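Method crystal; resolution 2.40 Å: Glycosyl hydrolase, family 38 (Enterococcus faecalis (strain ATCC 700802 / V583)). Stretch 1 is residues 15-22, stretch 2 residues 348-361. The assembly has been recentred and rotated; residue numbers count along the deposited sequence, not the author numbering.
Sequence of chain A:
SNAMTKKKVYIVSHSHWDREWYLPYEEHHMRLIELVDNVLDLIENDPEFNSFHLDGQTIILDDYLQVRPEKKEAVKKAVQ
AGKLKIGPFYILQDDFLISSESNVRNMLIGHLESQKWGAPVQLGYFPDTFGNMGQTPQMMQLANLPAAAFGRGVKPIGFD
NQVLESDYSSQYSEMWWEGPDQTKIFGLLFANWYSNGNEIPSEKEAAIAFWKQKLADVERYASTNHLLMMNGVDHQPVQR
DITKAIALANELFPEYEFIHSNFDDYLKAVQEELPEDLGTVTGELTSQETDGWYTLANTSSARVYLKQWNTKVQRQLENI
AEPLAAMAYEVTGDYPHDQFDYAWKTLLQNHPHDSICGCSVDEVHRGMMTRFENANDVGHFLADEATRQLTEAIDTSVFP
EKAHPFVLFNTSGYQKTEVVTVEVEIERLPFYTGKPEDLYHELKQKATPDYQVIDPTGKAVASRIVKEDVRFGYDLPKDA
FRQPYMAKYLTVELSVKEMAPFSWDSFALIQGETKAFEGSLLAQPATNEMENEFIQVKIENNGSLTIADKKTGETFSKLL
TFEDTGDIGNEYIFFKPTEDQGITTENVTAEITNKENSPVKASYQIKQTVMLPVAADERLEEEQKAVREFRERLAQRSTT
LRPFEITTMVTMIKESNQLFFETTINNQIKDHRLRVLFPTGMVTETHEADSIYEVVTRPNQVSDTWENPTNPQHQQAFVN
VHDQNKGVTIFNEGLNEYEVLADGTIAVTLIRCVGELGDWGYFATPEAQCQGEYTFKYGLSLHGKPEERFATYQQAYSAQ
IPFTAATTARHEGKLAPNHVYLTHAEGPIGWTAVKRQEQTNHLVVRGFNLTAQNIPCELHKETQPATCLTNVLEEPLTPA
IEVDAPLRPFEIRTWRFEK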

# COMPACT_ATOMS: atom_id res chain seq x y z
N SER A 15 -18.97 10.49 17.02
CA SER A 15 -18.51 10.97 15.72
C SER A 15 -18.43 9.76 14.80
O SER A 15 -17.58 8.88 15.01
CB SER A 15 -17.16 11.67 15.83
OG SER A 15 -16.79 12.24 14.59
N HIS A 16 -19.31 9.71 13.80
CA HIS A 16 -19.27 8.64 12.81
C HIS A 16 -18.04 8.84 11.93
O HIS A 16 -18.00 9.75 11.10
CB HIS A 16 -20.55 8.64 11.97
CG HIS A 16 -20.61 7.53 10.98
ND1 HIS A 16 -20.52 7.73 9.62
CD2 HIS A 16 -20.75 6.19 11.14
CE1 HIS A 16 -20.61 6.58 8.99
NE2 HIS A 16 -20.75 5.62 9.89
N TRP A 17 -17.03 8.00 12.12
CA TRP A 17 -15.72 8.21 11.52
C TRP A 17 -15.47 7.19 10.41
O TRP A 17 -15.00 6.08 10.66
CB TRP A 17 -14.63 8.14 12.57
CG TRP A 17 -13.36 8.73 12.06
CD1 TRP A 17 -12.32 8.07 11.50
CD2 TRP A 17 -13.02 10.12 12.04
NE1 TRP A 17 -11.33 8.95 11.14
CE2 TRP A 17 -11.74 10.22 11.46
CE3 TRP A 17 -13.67 11.29 12.46
CZ2 TRP A 17 -11.10 11.44 11.29
CZ3 TRP A 17 -13.03 12.50 12.29
CH2 TRP A 17 -11.76 12.57 11.71
N ASP A 18 -15.78 7.59 9.18
CA ASP A 18 -15.36 6.82 8.02
C ASP A 18 -13.84 6.84 7.92
O ASP A 18 -13.24 7.91 7.78
CB ASP A 18 -15.99 7.38 6.75
CG ASP A 18 -17.51 7.41 6.82
OD1 ASP A 18 -18.14 6.36 6.62
OD2 ASP A 18 -18.07 8.50 7.07
N ARG A 19 -13.22 5.66 8.02
CA ARG A 19 -11.77 5.58 8.13
C ARG A 19 -11.09 6.16 6.90
O ARG A 19 -10.03 6.80 7.00
CB ARG A 19 -11.35 4.13 8.35
CG ARG A 19 -9.93 3.94 8.84
CD ARG A 19 -9.74 2.55 9.41
NE ARG A 19 -8.37 2.32 9.87
CZ ARG A 19 -7.41 1.80 9.12
NH1 ARG A 19 -7.66 1.45 7.86
NH2 ARG A 19 -6.19 1.62 9.62
N GLU A 20 -11.68 5.96 5.72
CA GLU A 20 -11.16 6.53 4.49
C GLU A 20 -12.32 6.71 3.52
O GLU A 20 -13.14 5.80 3.35
CB GLU A 20 -10.08 5.64 3.87
CG GLU A 20 -10.38 4.15 3.95
CD GLU A 20 -9.19 3.29 3.58
OE1 GLU A 20 -9.37 2.07 3.39
OE2 GLU A 20 -8.07 3.84 3.48
N TRP A 21 -12.40 7.89 2.90
CA TRP A 21 -13.51 8.20 2.01
C TRP A 21 -13.10 9.18 0.92
O TRP A 21 -12.42 8.80 -0.04
CB TRP A 21 -14.69 8.77 2.82
CG TRP A 21 -15.97 8.84 2.05
CD1 TRP A 21 -16.24 8.26 0.85
CD2 TRP A 21 -17.16 9.53 2.44
NE1 TRP A 21 -17.53 8.55 0.46
CE2 TRP A 21 -18.12 9.33 1.42
CE3 TRP A 21 -17.52 10.30 3.55
CZ2 TRP A 21 -19.40 9.87 1.48
CZ3 TRP A 21 -18.79 10.84 3.61
CH2 TRP A 21 -19.72 10.62 2.58
N TYR A 22 -13.52 10.44 1.04
CA TYR A 22 -13.26 11.43 0.00
C TYR A 22 -11.86 12.03 0.08
O TYR A 22 -11.46 12.73 -0.86
CB TYR A 22 -14.31 12.56 0.07
CG TYR A 22 -14.46 13.20 1.42
CD1 TYR A 22 -15.34 12.69 2.36
CD2 TYR A 22 -13.74 14.34 1.76
CE1 TYR A 22 -15.50 13.28 3.60
CE2 TYR A 22 -13.89 14.94 3.00
CZ TYR A 22 -14.77 14.41 3.92
OH TYR A 22 -14.92 14.99 5.15
N LEU A 348 -9.71 -6.92 7.45
CA LEU A 348 -10.83 -6.13 7.94
C LEU A 348 -10.65 -4.64 7.71
O LEU A 348 -11.64 -3.90 7.67
CB LEU A 348 -11.05 -6.40 9.43
CG LEU A 348 -11.67 -7.76 9.78
CD1 LEU A 348 -11.69 -7.98 11.28
CD2 LEU A 348 -13.07 -7.87 9.21
N GLN A 349 -9.40 -4.17 7.56
CA GLN A 349 -9.17 -2.76 7.27
C GLN A 349 -9.61 -2.38 5.87
O GLN A 349 -9.73 -1.19 5.57
CB GLN A 349 -7.69 -2.42 7.47
CG GLN A 349 -7.25 -2.42 8.93
CD GLN A 349 -5.75 -2.37 9.10
OE1 GLN A 349 -5.02 -1.93 8.21
NE2 GLN A 349 -5.27 -2.84 10.24
N ASN A 350 -9.86 -3.36 5.00
CA ASN A 350 -10.49 -3.12 3.70
C ASN A 350 -12.00 -3.28 3.76
O ASN A 350 -12.67 -3.12 2.73
CB ASN A 350 -9.92 -4.07 2.65
CG ASN A 350 -8.57 -3.63 2.14
OD1 ASN A 350 -8.15 -2.49 2.35
ND2 ASN A 350 -7.87 -4.52 1.44
N HIS A 351 -12.56 -3.59 4.92
CA HIS A 351 -13.99 -3.85 5.07
C HIS A 351 -14.85 -2.70 5.60
O HIS A 351 -16.07 -2.89 5.68
CB HIS A 351 -14.18 -5.08 5.96
CG HIS A 351 -13.83 -6.37 5.29
ND1 HIS A 351 -13.82 -7.58 5.96
CD2 HIS A 351 -13.49 -6.64 4.01
CE1 HIS A 351 -13.48 -8.54 5.12
NE2 HIS A 351 -13.28 -8.00 3.93
N PRO A 352 -14.32 -1.53 5.98
CA PRO A 352 -15.22 -0.40 6.21
C PRO A 352 -16.04 -0.11 4.97
O PRO A 352 -15.55 -0.25 3.84
CB PRO A 352 -14.26 0.75 6.55
CG PRO A 352 -13.13 0.08 7.21
CD PRO A 352 -12.95 -1.22 6.47
N HIS A 353 -17.30 0.28 5.17
CA HIS A 353 -18.25 0.30 4.07
C HIS A 353 -17.78 1.19 2.92
O HIS A 353 -17.89 0.81 1.75
CB HIS A 353 -19.64 0.74 4.56
CG HIS A 353 -19.66 2.09 5.21
ND1 HIS A 353 -19.24 2.30 6.51
CD2 HIS A 353 -20.08 3.29 4.75
CE1 HIS A 353 -19.38 3.57 6.81
NE2 HIS A 353 -19.89 4.20 5.76
N ASP A 354 -17.20 2.35 3.23
CA ASP A 354 -16.68 3.21 2.17
C ASP A 354 -15.50 2.58 1.44
O ASP A 354 -15.24 2.94 0.29
CB ASP A 354 -16.29 4.57 2.73
CG ASP A 354 -17.50 5.41 3.11
OD1 ASP A 354 -18.61 5.10 2.63
OD2 ASP A 354 -17.34 6.37 3.89
N SER A 355 -14.79 1.65 2.09
CA SER A 355 -13.67 0.99 1.43
C SER A 355 -14.15 -0.09 0.47
O SER A 355 -13.90 -0.02 -0.74
CB SER A 355 -12.73 0.39 2.48
OG SER A 355 -12.12 1.40 3.27
N ILE A 356 -14.85 -1.10 0.99
CA ILE A 356 -15.19 -2.27 0.18
C ILE A 356 -16.26 -1.94 -0.85
O ILE A 356 -16.32 -2.57 -1.91
CB ILE A 356 -15.61 -3.43 1.10
CG1 ILE A 356 -15.79 -4.72 0.29
CG2 ILE A 356 -16.88 -3.09 1.87
CD1 ILE A 356 -14.53 -5.18 -0.41
N CYS A 357 -17.12 -0.95 -0.58
CA CYS A 357 -18.12 -0.57 -1.57
C CYS A 357 -17.50 0.09 -2.80
O CYS A 357 -18.18 0.22 -3.83
CB CYS A 357 -19.16 0.38 -0.96
SG CYS A 357 -20.29 -0.40 0.21
N GLY A 358 -16.24 0.50 -2.72
CA GLY A 358 -15.59 1.16 -3.83
C GLY A 358 -16.08 2.57 -4.08
O GLY A 358 -16.04 3.05 -5.21
N CYS A 359 -16.55 3.26 -3.03
CA CYS A 359 -17.09 4.61 -3.15
C CYS A 359 -16.18 5.63 -2.46
O CYS A 359 -16.65 6.53 -1.76
CB CYS A 359 -18.50 4.67 -2.58
SG CYS A 359 -18.64 4.12 -0.86
N SER A 360 -14.88 5.50 -2.66
CA SER A 360 -13.89 6.44 -2.16
C SER A 360 -13.10 7.01 -3.35
O SER A 360 -13.39 6.71 -4.51
CB SER A 360 -12.97 5.77 -1.14
OG SER A 360 -13.69 5.37 0.01
N VAL A 361 -12.10 7.83 -3.05
CA VAL A 361 -11.26 8.41 -4.09
C VAL A 361 -10.16 7.42 -4.45
O VAL A 361 -9.94 6.43 -3.74
CB VAL A 361 -10.68 9.77 -3.65
CG1 VAL A 361 -11.77 10.82 -3.61
CG2 VAL A 361 -10.02 9.64 -2.29
O HOH W 1 -10.07 1.22 6.00
O HOH W 2 -13.72 3.41 4.74

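Two clear direct hydrogen bonds join the stretches; the touching residues are at least 329 apart in sequence, and the contact buries 588 Å². Ser-355 OG donates to Glu-20 OE1 at 2.8 Å; the CA-to-CB bond of Glu-20 points sideways, but its extended chain (chi2 t) brings the carboxylate to the helical segment. The second is a backbone bond, Val-361 N to Trp-21 O, 3.2 Å with an N-H...O angle of 156°, formed where the chains draw close (Trp-21 CA to Ser-360 CA, 4.5 Å). Two waters extend this network. Water 1 accepts from Arg-19 NH1 (3.1 Å) and donates to Gln-349 O (2.5 Å) and, weakly, to Glu-20 OE1 (2.8 Å); water 2 donates to Glu-20 O (2.8 Å) and Ser-355 OG (3.0 Å), so both the backbone and the side chain of Glu-20 are tied to stretch 2.

The CA-to-CB bonds of Asp-18 and Asp-354 both point toward the other stretch, and their carboxylates meet at 2.8 Å (Asp-18 OD1 to Asp-354 OD2), a close approach of like charges. Asp-18 OD1 also lies 2.9 Å from NE2 of His-353, a poorly ordered residue. The His-16 and His-353 rings meet rim to rim, centroids 5.7 Å apart and planes at 28°, with no stacking.

Trp-21 has the largest covered area of any residue here. Asp-354 OD2 sits over one face of its ring, 3.4 Å from Trp-21 CG, while Cys-359 O and Ser-360 OG lie at its edge; Trp-21 NE1 is 3.1 Å from Cys-359 O. Ser-360 OG is held by its own stretch, donating to Asp-354 O at 2.9 Å. Farther out, Gln-349 CG covers one face of the Arg-19 guanidinium. Tyr-22 directs its CB away, yet its backbone still packs against Val-361, with Tyr-22 O 3.4 Å from Val-361 CG1.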